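Acetylcholine-binding protein (PDB 2BJ0) probably binds acetylcholine and related nicotinic ligands as a soluble pentamer built like the extracellular domain of nicotinic receptors. Local coordinates at residues T11-V16 / V58-S63; N35-D40 / Q45-L50; A54-P59 / M80-L85; R136-S141 / K182-C187. All blocks are in the same frame, centred on the assembly; numbering follows the deposited sequence.

Contact 1 (T11-V16 / V58-S63); sequences TGESDV and VPYYSS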
# COMPACT_ATOMS: atom_id res chain seq x y z
N THR A 11 21.22 -12.74 -5.07
CA THR A 11 19.88 -12.31 -5.45
C THR A 11 19.22 -13.30 -6.43
O THR A 11 18.03 -13.62 -6.33
CB THR A 11 20.01 -10.93 -6.05
OG1 THR A 11 20.65 -10.10 -5.08
CG2 THR A 11 18.60 -10.31 -6.25
N GLY A 12 20.01 -13.82 -7.36
CA GLY A 12 19.49 -14.81 -8.29
C GLY A 12 18.91 -16.04 -7.65
O GLY A 12 17.99 -16.63 -8.21
N GLU A 13 19.49 -16.44 -6.51
CA GLU A 13 19.05 -17.61 -5.76
C GLU A 13 18.05 -17.25 -4.66
O GLU A 13 17.63 -18.11 -3.90
CB GLU A 13 20.28 -18.31 -5.12
CG GLU A 13 21.16 -18.94 -6.18
CD GLU A 13 22.31 -19.80 -5.66
OE1 GLU A 13 22.46 -19.91 -4.40
OE2 GLU A 13 23.04 -20.37 -6.53
N SER A 14 17.64 -15.98 -4.60
CA SER A 14 16.85 -15.54 -3.44
C SER A 14 15.43 -16.13 -3.32
O SER A 14 14.80 -16.00 -2.29
CB SER A 14 16.80 -14.02 -3.41
OG SER A 14 16.03 -13.59 -4.50
N ASP A 15 14.90 -16.77 -4.36
CA ASP A 15 13.61 -17.44 -4.24
C ASP A 15 13.67 -18.67 -3.34
O ASP A 15 12.63 -19.08 -2.85
CB ASP A 15 13.06 -17.90 -5.61
CG ASP A 15 12.81 -16.74 -6.58
OD1 ASP A 15 12.41 -15.64 -6.14
OD2 ASP A 15 12.99 -16.84 -7.81
N VAL A 16 14.85 -19.23 -3.08
CA VAL A 16 14.93 -20.57 -2.47
C VAL A 16 15.79 -20.57 -1.19
O VAL A 16 16.83 -19.92 -1.13
CB VAL A 16 15.45 -21.61 -3.52
CG1 VAL A 16 15.78 -22.97 -2.88
CG2 VAL A 16 14.41 -21.81 -4.61
N VAL A 58 25.05 -18.44 5.91
CA VAL A 58 25.24 -19.00 4.57
C VAL A 58 26.72 -18.87 4.25
O VAL A 58 27.20 -17.77 3.93
CB VAL A 58 24.37 -18.26 3.49
CG1 VAL A 58 24.49 -18.96 2.13
CG2 VAL A 58 22.92 -18.17 3.92
N PRO A 59 27.47 -19.96 4.39
CA PRO A 59 28.91 -19.96 4.11
C PRO A 59 29.33 -19.23 2.82
O PRO A 59 30.20 -18.35 2.86
CB PRO A 59 29.23 -21.46 4.07
CG PRO A 59 28.33 -21.98 5.24
CD PRO A 59 27.01 -21.28 4.87
N TYR A 60 28.69 -19.52 1.69
CA TYR A 60 29.10 -18.90 0.43
C TYR A 60 29.02 -17.34 0.41
O TYR A 60 29.71 -16.71 -0.39
CB TYR A 60 28.45 -19.59 -0.78
CG TYR A 60 27.13 -19.05 -1.33
CD1 TYR A 60 27.11 -17.96 -2.20
CD2 TYR A 60 25.93 -19.68 -1.05
CE1 TYR A 60 25.90 -17.48 -2.74
CE2 TYR A 60 24.72 -19.22 -1.58
CZ TYR A 60 24.72 -18.13 -2.43
OH TYR A 60 23.52 -17.68 -2.95
N TYR A 61 28.22 -16.74 1.31
CA TYR A 61 28.10 -15.28 1.47
C TYR A 61 29.38 -14.63 1.96
O TYR A 61 29.58 -13.43 1.77
CB TYR A 61 26.96 -14.87 2.44
CG TYR A 61 25.51 -15.11 2.02
CD1 TYR A 61 25.18 -15.85 0.88
CD2 TYR A 61 24.46 -14.62 2.81
CE1 TYR A 61 23.83 -16.11 0.53
CE2 TYR A 61 23.12 -14.86 2.47
CZ TYR A 61 22.81 -15.59 1.35
OH TYR A 61 21.48 -15.82 1.04
N SER A 62 30.26 -15.40 2.61
CA SER A 62 31.47 -14.81 3.21
C SER A 62 32.38 -14.13 2.17
O SER A 62 33.16 -13.25 2.52
CB SER A 62 32.29 -15.86 3.96
OG SER A 62 32.84 -16.80 3.06
N SER A 63 32.29 -14.54 0.91
CA SER A 63 33.11 -13.96 -0.14
C SER A 63 32.62 -12.58 -0.56
O SER A 63 33.20 -11.95 -1.44
CB SER A 63 33.11 -14.88 -1.34
OG SER A 63 33.96 -15.97 -1.06
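Glu13 and Tyr60 are the two residues that meet in this small surface contact, which shows how a helix end can be laid against a short 3-10 turn through one close polar approach. OE1 of Glu13 lies 2.9 Å from OH of Tyr60, and the carboxylate and ring planes are turned 66° apart. CG of Glu13 stands beside the backbone N and opposite the carbonyl carbon (chi1 -69°), with the rest of the chain extended, which carries the acid away from the end of helix 4-12 toward the phenol. Its other oxygen, OE2, is hydrogen-bonded to Gln9, which fixes the acid on that side. Packing steadies the ring: CD1 of Tyr61 sits 3.9 Å above the plane of Tyr60, over its centre, and Gln9 and Ile10 touch Tyr60 as well. Hydrogen bonds within the segments shape the backbones. Thr11 O receives both N and OG of Ser14, the OG at 2.7 Å, while Pro59 O receives N and OG of Ser62. With OE2 bonded to Gln9, and Trp4 of a neighbouring subunit packed on Glu13, the acid's charge probably rests mainly on partners along helix 4-12, beside a subunit boundary.

Contact 2 (N35-D40 / Q45-L50); sequences NIVEAD and QVEVVL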
# COMPACT_ATOMS: atom_id res chain seq x y z
N ASN A 35 6.47 -2.95 23.78
CA ASN A 35 5.35 -2.20 24.24
C ASN A 35 4.06 -3.02 23.98
O ASN A 35 4.02 -3.85 23.08
CB ASN A 35 5.27 -0.88 23.49
CG ASN A 35 4.47 0.19 24.19
OD1 ASN A 35 3.83 -0.06 25.20
ND2 ASN A 35 4.52 1.41 23.65
N ILE A 36 3.05 -2.79 24.75
CA ILE A 36 1.71 -3.35 24.54
C ILE A 36 0.95 -2.10 24.21
O ILE A 36 0.73 -1.28 25.09
CB ILE A 36 1.14 -4.06 25.74
CG1 ILE A 36 1.87 -5.38 26.00
CG2 ILE A 36 -0.35 -4.30 25.55
CD1 ILE A 36 1.36 -6.11 27.22
N VAL A 37 0.54 -1.92 22.94
CA VAL A 37 -0.10 -0.63 22.52
C VAL A 37 -1.63 -0.59 22.49
O VAL A 37 -2.21 0.49 22.45
CB VAL A 37 0.52 -0.15 21.19
CG1 VAL A 37 1.97 0.24 21.40
CG2 VAL A 37 0.41 -1.22 20.12
N GLU A 38 -2.28 -1.75 22.51
CA GLU A 38 -3.70 -1.85 22.73
C GLU A 38 -3.99 -3.11 23.56
O GLU A 38 -3.36 -4.13 23.34
CB GLU A 38 -4.44 -1.96 21.41
CG GLU A 38 -5.94 -1.81 21.56
CD GLU A 38 -6.61 -1.44 20.24
OE1 GLU A 38 -6.41 -2.17 19.24
OE2 GLU A 38 -7.35 -0.41 20.21
N ALA A 39 -4.92 -3.03 24.50
CA ALA A 39 -5.53 -4.24 25.05
C ALA A 39 -7.01 -3.98 25.19
O ALA A 39 -7.46 -3.34 26.16
CB ALA A 39 -4.89 -4.65 26.37
N ASP A 40 -7.77 -4.42 24.20
CA ASP A 40 -9.15 -3.99 24.03
C ASP A 40 -10.03 -5.06 24.67
O ASP A 40 -10.19 -6.13 24.12
CB ASP A 40 -9.45 -3.83 22.54
CG ASP A 40 -10.89 -3.38 22.28
OD1 ASP A 40 -11.76 -3.62 23.14
OD2 ASP A 40 -11.25 -2.79 21.24
N GLN A 45 -8.64 -8.31 22.22
CA GLN A 45 -7.55 -8.20 21.27
C GLN A 45 -6.43 -7.35 21.85
O GLN A 45 -6.67 -6.36 22.56
CB GLN A 45 -8.05 -7.60 19.94
CG GLN A 45 -9.06 -8.50 19.25
CD GLN A 45 -9.69 -7.86 18.01
OE1 GLN A 45 -9.24 -6.81 17.55
NE2 GLN A 45 -10.75 -8.49 17.47
N VAL A 46 -5.20 -7.75 21.52
CA VAL A 46 -3.96 -7.14 22.04
C VAL A 46 -3.06 -6.83 20.87
O VAL A 46 -3.00 -7.62 19.92
CB VAL A 46 -3.22 -8.14 22.99
CG1 VAL A 46 -1.84 -7.62 23.34
CG2 VAL A 46 -4.05 -8.31 24.27
N GLU A 47 -2.40 -5.67 20.91
CA GLU A 47 -1.42 -5.26 19.90
C GLU A 47 -0.17 -4.95 20.67
O GLU A 47 -0.20 -4.23 21.65
CB GLU A 47 -1.83 -3.96 19.15
CG GLU A 47 -2.98 -4.04 18.17
CD GLU A 47 -2.99 -2.87 17.17
OE1 GLU A 47 -2.38 -1.80 17.45
OE2 GLU A 47 -3.60 -3.01 16.09
N VAL A 48 0.94 -5.50 20.20
CA VAL A 48 2.23 -5.32 20.82
C VAL A 48 3.19 -4.74 19.78
O VAL A 48 2.97 -4.89 18.59
CB VAL A 48 2.83 -6.68 21.34
CG1 VAL A 48 1.93 -7.31 22.38
CG2 VAL A 48 3.07 -7.64 20.20
N VAL A 49 4.24 -4.06 20.25
CA VAL A 49 5.44 -3.86 19.44
C VAL A 49 6.49 -4.90 19.83
O VAL A 49 6.84 -5.05 21.00
CB VAL A 49 5.98 -2.45 19.58
CG1 VAL A 49 7.28 -2.27 18.76
CG2 VAL A 49 4.93 -1.46 19.11
N LEU A 50 7.02 -5.57 18.81
CA LEU A 50 7.89 -6.72 18.99
C LEU A 50 9.06 -6.62 18.01
O LEU A 50 8.84 -6.43 16.79
CB LEU A 50 7.07 -7.99 18.71
CG LEU A 50 7.70 -9.38 18.85
CD1 LEU A 50 7.94 -9.74 20.34
CD2 LEU A 50 6.84 -10.45 18.18
O HOH W 1 -8.09 -4.71 18.12
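Val37 and Glu38 both face Glu47, and this two-against-one pairing is a classic beta bulge in the antiparallel hairpin of strands 25-40 and 45-57. Glu47 O takes a bond from Val37 N at 2.7 Å and a weak one from Glu38 N; beyond the bulge the ladder resumes, ending in the pair Asp40 and Gln45. On one face the side chains interlock. Ile36 rests against two valines, its CG1 4.1 Å from CG1 of Val48 and its CG2 beside CG1 of Val46, while Val46 in turn fits between Ile36 and the small Ala39. Phe198 and Phe200 of strand 190-202 cover this face. The bulge turns Val37 out of the alternation: its CG2 lies 3.7 Å from CB of Glu47, and its CG1 meets CG2 of Val49 at 4.1 Å. On the other face Glu38 and Glu47 run close, OE1 of the first 4.3 Å from OE2 of the second, their carboxylate planes 56° apart. Glu47 is paired with Arg117 and Arg119, and Glu38 with Lys43 of a neighbouring subunit. With an alanine in place of Glu47, both arginines would probably lose this carboxylate and part of Val37 would be uncovered. The two acids can stand so near because their charges are offset, Glu47 probably by two arginines of its own subunit, Glu38 by a lysine across the interface.

Contact 3 (A54-P59 / M80-L85); sequences ASWKVP and MWTPDL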
# COMPACT_ATOMS: atom_id res chain seq x y z
N ALA A 54 16.33 -12.38 14.09
CA ALA A 54 16.52 -13.63 13.38
C ALA A 54 17.93 -13.72 12.82
O ALA A 54 18.41 -12.79 12.17
CB ALA A 54 15.51 -13.75 12.23
N SER A 55 18.61 -14.85 13.06
CA SER A 55 19.89 -15.04 12.40
C SER A 55 20.07 -16.41 11.78
O SER A 55 19.48 -17.40 12.24
CB SER A 55 21.08 -14.64 13.28
OG SER A 55 20.91 -15.07 14.60
N TRP A 56 20.85 -16.44 10.71
CA TRP A 56 21.17 -17.69 10.05
C TRP A 56 22.49 -17.48 9.34
O TRP A 56 22.95 -16.37 9.26
CB TRP A 56 20.05 -18.15 9.11
CG TRP A 56 19.85 -17.26 7.94
CD1 TRP A 56 20.33 -17.45 6.68
CD2 TRP A 56 19.18 -16.01 7.94
NE1 TRP A 56 19.98 -16.39 5.88
CE2 TRP A 56 19.26 -15.50 6.62
CE3 TRP A 56 18.50 -15.26 8.91
CZ2 TRP A 56 18.70 -14.27 6.26
CZ3 TRP A 56 17.93 -14.03 8.53
CH2 TRP A 56 18.04 -13.56 7.23
N LYS A 57 23.11 -18.55 8.86
CA LYS A 57 24.43 -18.44 8.24
C LYS A 57 24.45 -19.12 6.88
O LYS A 57 23.89 -20.20 6.71
CB LYS A 57 25.47 -19.07 9.16
CG LYS A 57 26.91 -18.92 8.74
CD LYS A 57 27.80 -19.73 9.70
CE LYS A 57 29.26 -19.39 9.48
NZ LYS A 57 30.03 -19.85 10.66
N VAL A 58 25.05 -18.44 5.91
CA VAL A 58 25.24 -19.00 4.57
C VAL A 58 26.72 -18.87 4.25
O VAL A 58 27.20 -17.77 3.93
CB VAL A 58 24.37 -18.26 3.49
CG1 VAL A 58 24.49 -18.96 2.13
CG2 VAL A 58 22.92 -18.17 3.92
N PRO A 59 27.47 -19.96 4.39
CA PRO A 59 28.91 -19.96 4.11
C PRO A 59 29.33 -19.23 2.82
O PRO A 59 30.20 -18.35 2.86
CB PRO A 59 29.23 -21.46 4.07
CG PRO A 59 28.33 -21.98 5.24
CD PRO A 59 27.01 -21.28 4.87
N MET A 80 18.33 -10.89 -0.90
CA MET A 80 18.62 -12.30 -0.57
C MET A 80 17.40 -13.01 -0.01
O MET A 80 16.41 -12.36 0.32
CB MET A 80 19.77 -12.36 0.42
CG MET A 80 19.43 -11.71 1.73
SD MET A 80 20.64 -12.13 3.00
CE MET A 80 21.94 -11.04 2.43
N TRP A 81 17.45 -14.33 0.06
CA TRP A 81 16.41 -15.07 0.74
C TRP A 81 16.43 -14.65 2.20
O TRP A 81 17.51 -14.50 2.80
CB TRP A 81 16.71 -16.56 0.64
CG TRP A 81 15.71 -17.41 1.35
CD1 TRP A 81 14.58 -17.93 0.82
CD2 TRP A 81 15.75 -17.83 2.72
NE1 TRP A 81 13.91 -18.66 1.77
CE2 TRP A 81 14.61 -18.60 2.95
CE3 TRP A 81 16.65 -17.61 3.79
CZ2 TRP A 81 14.33 -19.19 4.20
CZ3 TRP A 81 16.38 -18.20 5.03
CH2 TRP A 81 15.23 -18.98 5.22
N THR A 82 15.23 -14.47 2.78
CA THR A 82 15.05 -14.24 4.22
C THR A 82 13.92 -15.14 4.69
O THR A 82 13.06 -15.56 3.90
CB THR A 82 14.73 -12.75 4.57
OG1 THR A 82 13.59 -12.32 3.80
CG2 THR A 82 15.87 -11.81 4.13
N PRO A 83 13.93 -15.51 5.97
CA PRO A 83 12.92 -16.46 6.47
C PRO A 83 11.50 -15.95 6.26
O PRO A 83 11.22 -14.78 6.52
CB PRO A 83 13.24 -16.52 7.97
CG PRO A 83 14.74 -16.31 8.02
CD PRO A 83 14.93 -15.16 7.01
N ASP A 84 10.59 -16.82 5.83
CA ASP A 84 9.19 -16.44 5.71
C ASP A 84 8.45 -16.66 7.03
O ASP A 84 7.47 -17.39 7.08
CB ASP A 84 8.52 -17.21 4.57
CG ASP A 84 8.46 -18.71 4.83
OD1 ASP A 84 9.41 -19.23 5.48
OD2 ASP A 84 7.49 -19.43 4.45
N LEU A 85 8.90 -16.00 8.09
CA LEU A 85 8.25 -16.09 9.40
C LEU A 85 6.87 -15.45 9.37
O LEU A 85 6.70 -14.34 8.87
CB LEU A 85 9.07 -15.40 10.49
CG LEU A 85 10.46 -15.97 10.72
CD1 LEU A 85 11.18 -14.99 11.58
CD2 LEU A 85 10.38 -17.37 11.36
O HOH W 2 19.77 -16.00 3.10
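Trp56 lies on an extended backbone near the end of strand 45-57 and faces the irregular segment 80-85, which carries the Trp-Thr-Pro-Asp sequence, a form of the WxPD motif of Cys-loop receptors. Trp81, Thr82 and Pro83 follow an extended course without pairing to the strand, and the chain then bends at Asp84, the centre of an inverse gamma turn. The Trp56 side chain makes the join, mostly to side chains, with a water between the segments. CG of Trp56 is set between its backbone N and carbonyl carbon (chi1 67°), which swings the indole out to the motif. Over one face of that indole come two groups. Trp81 presents an edge in a T-shaped stack, its six-membered ring 5.5 Å from the five-membered ring of Trp56 between centroids and the planes 89° apart. Pro83 makes a CH-pi contact, its CD 3.7 Å from the centroid of the six-membered ring of Trp56 and 23° off the normal. At the far end of the indole CG2 of Thr82 lies 4.2 Å from CH2 of Trp56, and SD of Met80 is near CZ2. Val110 and Tyr112 also touch Trp56, while Asp84 is tied to Ser141, Thr143 and His144. Replacing the indole of Trp56 by a leucine is likely to deprive Trp81 of the face its edge rests on and open a gap beside Pro83. One water completes the join, in the plane of the indole at its edge: NE1 of Trp56 donates to it at 2.8 Å, and it donates to O of Trp81 at 2.7 Å.

Contact 4 (R136-S141 / K182-C187); sequences RIKVGS and KKYSCC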
# COMPACT_ATOMS: atom_id res chain seq x y z
N ARG A 136 -0.33 -15.37 24.29
CA ARG A 136 0.61 -16.19 23.55
C ARG A 136 0.78 -15.67 22.12
O ARG A 136 -0.21 -15.31 21.46
CB ARG A 136 0.14 -17.64 23.55
CG ARG A 136 0.58 -18.42 24.82
CD ARG A 136 -0.31 -19.61 25.23
NE ARG A 136 -1.44 -19.21 26.08
CZ ARG A 136 -1.53 -19.43 27.39
NH1 ARG A 136 -0.56 -20.06 28.05
NH2 ARG A 136 -2.61 -19.02 28.06
N ILE A 137 2.02 -15.62 21.64
CA ILE A 137 2.29 -15.32 20.23
C ILE A 137 3.05 -16.48 19.59
O ILE A 137 4.09 -16.89 20.09
CB ILE A 137 3.09 -13.99 20.10
CG1 ILE A 137 2.27 -12.80 20.58
CG2 ILE A 137 3.55 -13.79 18.66
CD1 ILE A 137 3.16 -11.60 20.95
N LYS A 138 2.52 -16.98 18.47
CA LYS A 138 3.09 -18.13 17.77
C LYS A 138 3.79 -17.68 16.48
O LYS A 138 3.15 -17.07 15.61
CB LYS A 138 1.99 -19.16 17.49
CG LYS A 138 2.51 -20.48 16.91
CD LYS A 138 1.35 -21.51 16.79
CE LYS A 138 1.64 -22.59 15.73
NZ LYS A 138 0.46 -23.53 15.60
N VAL A 139 5.09 -17.96 16.38
CA VAL A 139 5.89 -17.59 15.21
C VAL A 139 6.56 -18.79 14.59
O VAL A 139 7.19 -19.62 15.30
CB VAL A 139 7.04 -16.62 15.63
CG1 VAL A 139 7.67 -15.97 14.38
CG2 VAL A 139 6.56 -15.57 16.63
N GLY A 140 6.47 -18.92 13.27
CA GLY A 140 7.24 -19.97 12.59
C GLY A 140 7.22 -19.75 11.10
O GLY A 140 6.56 -18.81 10.62
N SER A 141 7.96 -20.57 10.36
CA SER A 141 7.93 -20.47 8.91
C SER A 141 6.59 -20.94 8.41
O SER A 141 6.06 -21.97 8.84
CB SER A 141 9.05 -21.27 8.28
OG SER A 141 8.87 -21.39 6.89
N LYS A 182 4.90 -29.11 15.21
CA LYS A 182 3.53 -29.55 14.96
C LYS A 182 3.38 -30.27 13.61
O LYS A 182 4.06 -29.95 12.63
CB LYS A 182 2.56 -28.34 15.01
CG LYS A 182 2.46 -27.63 16.38
CD LYS A 182 1.77 -28.50 17.47
CE LYS A 182 2.34 -28.26 18.89
NZ LYS A 182 2.07 -26.88 19.42
N LYS A 183 2.49 -31.26 13.57
CA LYS A 183 2.08 -31.90 12.33
C LYS A 183 0.94 -31.09 11.69
O LYS A 183 -0.09 -30.86 12.32
CB LYS A 183 1.59 -33.34 12.60
CG LYS A 183 2.03 -34.44 11.60
CD LYS A 183 2.25 -33.96 10.17
CE LYS A 183 1.84 -35.02 9.17
NZ LYS A 183 0.55 -34.63 8.51
N TYR A 184 1.14 -30.63 10.46
CA TYR A 184 0.04 -29.99 9.73
C TYR A 184 -0.54 -30.88 8.64
O TYR A 184 0.12 -31.79 8.12
CB TYR A 184 0.44 -28.61 9.19
CG TYR A 184 0.68 -27.60 10.29
CD1 TYR A 184 -0.38 -26.88 10.85
CD2 TYR A 184 1.96 -27.40 10.79
CE1 TYR A 184 -0.15 -25.96 11.87
CE2 TYR A 184 2.20 -26.50 11.81
CZ TYR A 184 1.15 -25.78 12.35
OH TYR A 184 1.41 -24.88 13.36
N SER A 185 -1.79 -30.58 8.33
CA SER A 185 -2.60 -31.27 7.34
C SER A 185 -1.98 -31.33 5.94
O SER A 185 -1.98 -32.38 5.30
CB SER A 185 -3.95 -30.56 7.27
OG SER A 185 -4.87 -31.30 6.53
N CYS A 186 -1.47 -30.19 5.49
CA CYS A 186 -0.89 -30.07 4.15
C CYS A 186 0.26 -31.05 3.85
O CYS A 186 0.42 -31.49 2.70
CB CYS A 186 -0.34 -28.65 3.99
SG CYS A 186 1.14 -28.39 5.01
N CYS A 187 1.05 -31.40 4.86
CA CYS A 187 2.40 -31.88 4.64
C CYS A 187 2.81 -33.07 5.50
O CYS A 187 2.27 -33.29 6.59
CB CYS A 187 3.39 -30.72 4.85
SG CYS A 187 2.83 -29.16 4.11
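At the edge of the Tyr184 ring, close to its plane, stands the ammonium group of Lys138. The two side chains approach from opposite directions, and NZ of Lys138 donates a hydrogen bond to OH of Tyr184 at 2.8 Å, with CE of Lys138 3.3 Å from the same oxygen. Lys138 gains this reach by stretching out fully, CG anti to the backbone N (chi1 -173°) and the chain straight beyond. The bond spans from strand 133-141 to the C-loop, the segment that carries the vicinal disulfide of Cys186 and Cys187. Within the loop NZ of Lys183 grips two backbone oxygens, Tyr184 O and Cys187 O, each at 2.9 Å. A bound CXS molecule, probably from the crystallisation liquor, lies about 3 Å from the side chain of Tyr184 at its nearest and takes a hydrogen bond from Cys186 N, which is consistent with the ligand pocket expected here. Lys138 also touches Asp193, so lysine, tyrosine and aspartate gather as in nicotinic receptors. NZ of Lys182 is 5.3 Å from NZ of Lys138, a like charge that Asp193 may help to offset. The ammonium would probably polarise the phenol, and the bond ties this part of the C-loop to strand 133-141.

The four contacts are spread along one ligand-binding domain. Contact 1 lies at the end of helix 4-12, and contact 3 adjoins it, their centres about 10 Å apart; they share Val58 and Pro59 and both touch a neighbouring subunit. Contact 2, on the far side of the chain's centre and about 36 Å from contact 1 between centres, is reached along strand 45-57, which contacts 2 and 3 both use. Along the chain contact 2 is nested within the loop closed by contact 1, and contact 4 comes last, in the other sheet. Strand 133-141 is met by the hairpin through packing of Val48 on Ile137 and by segment 80-85 through a probable Asp84-Ser141 hydrogen bond, and it carries the lysine that reaches the C-loop.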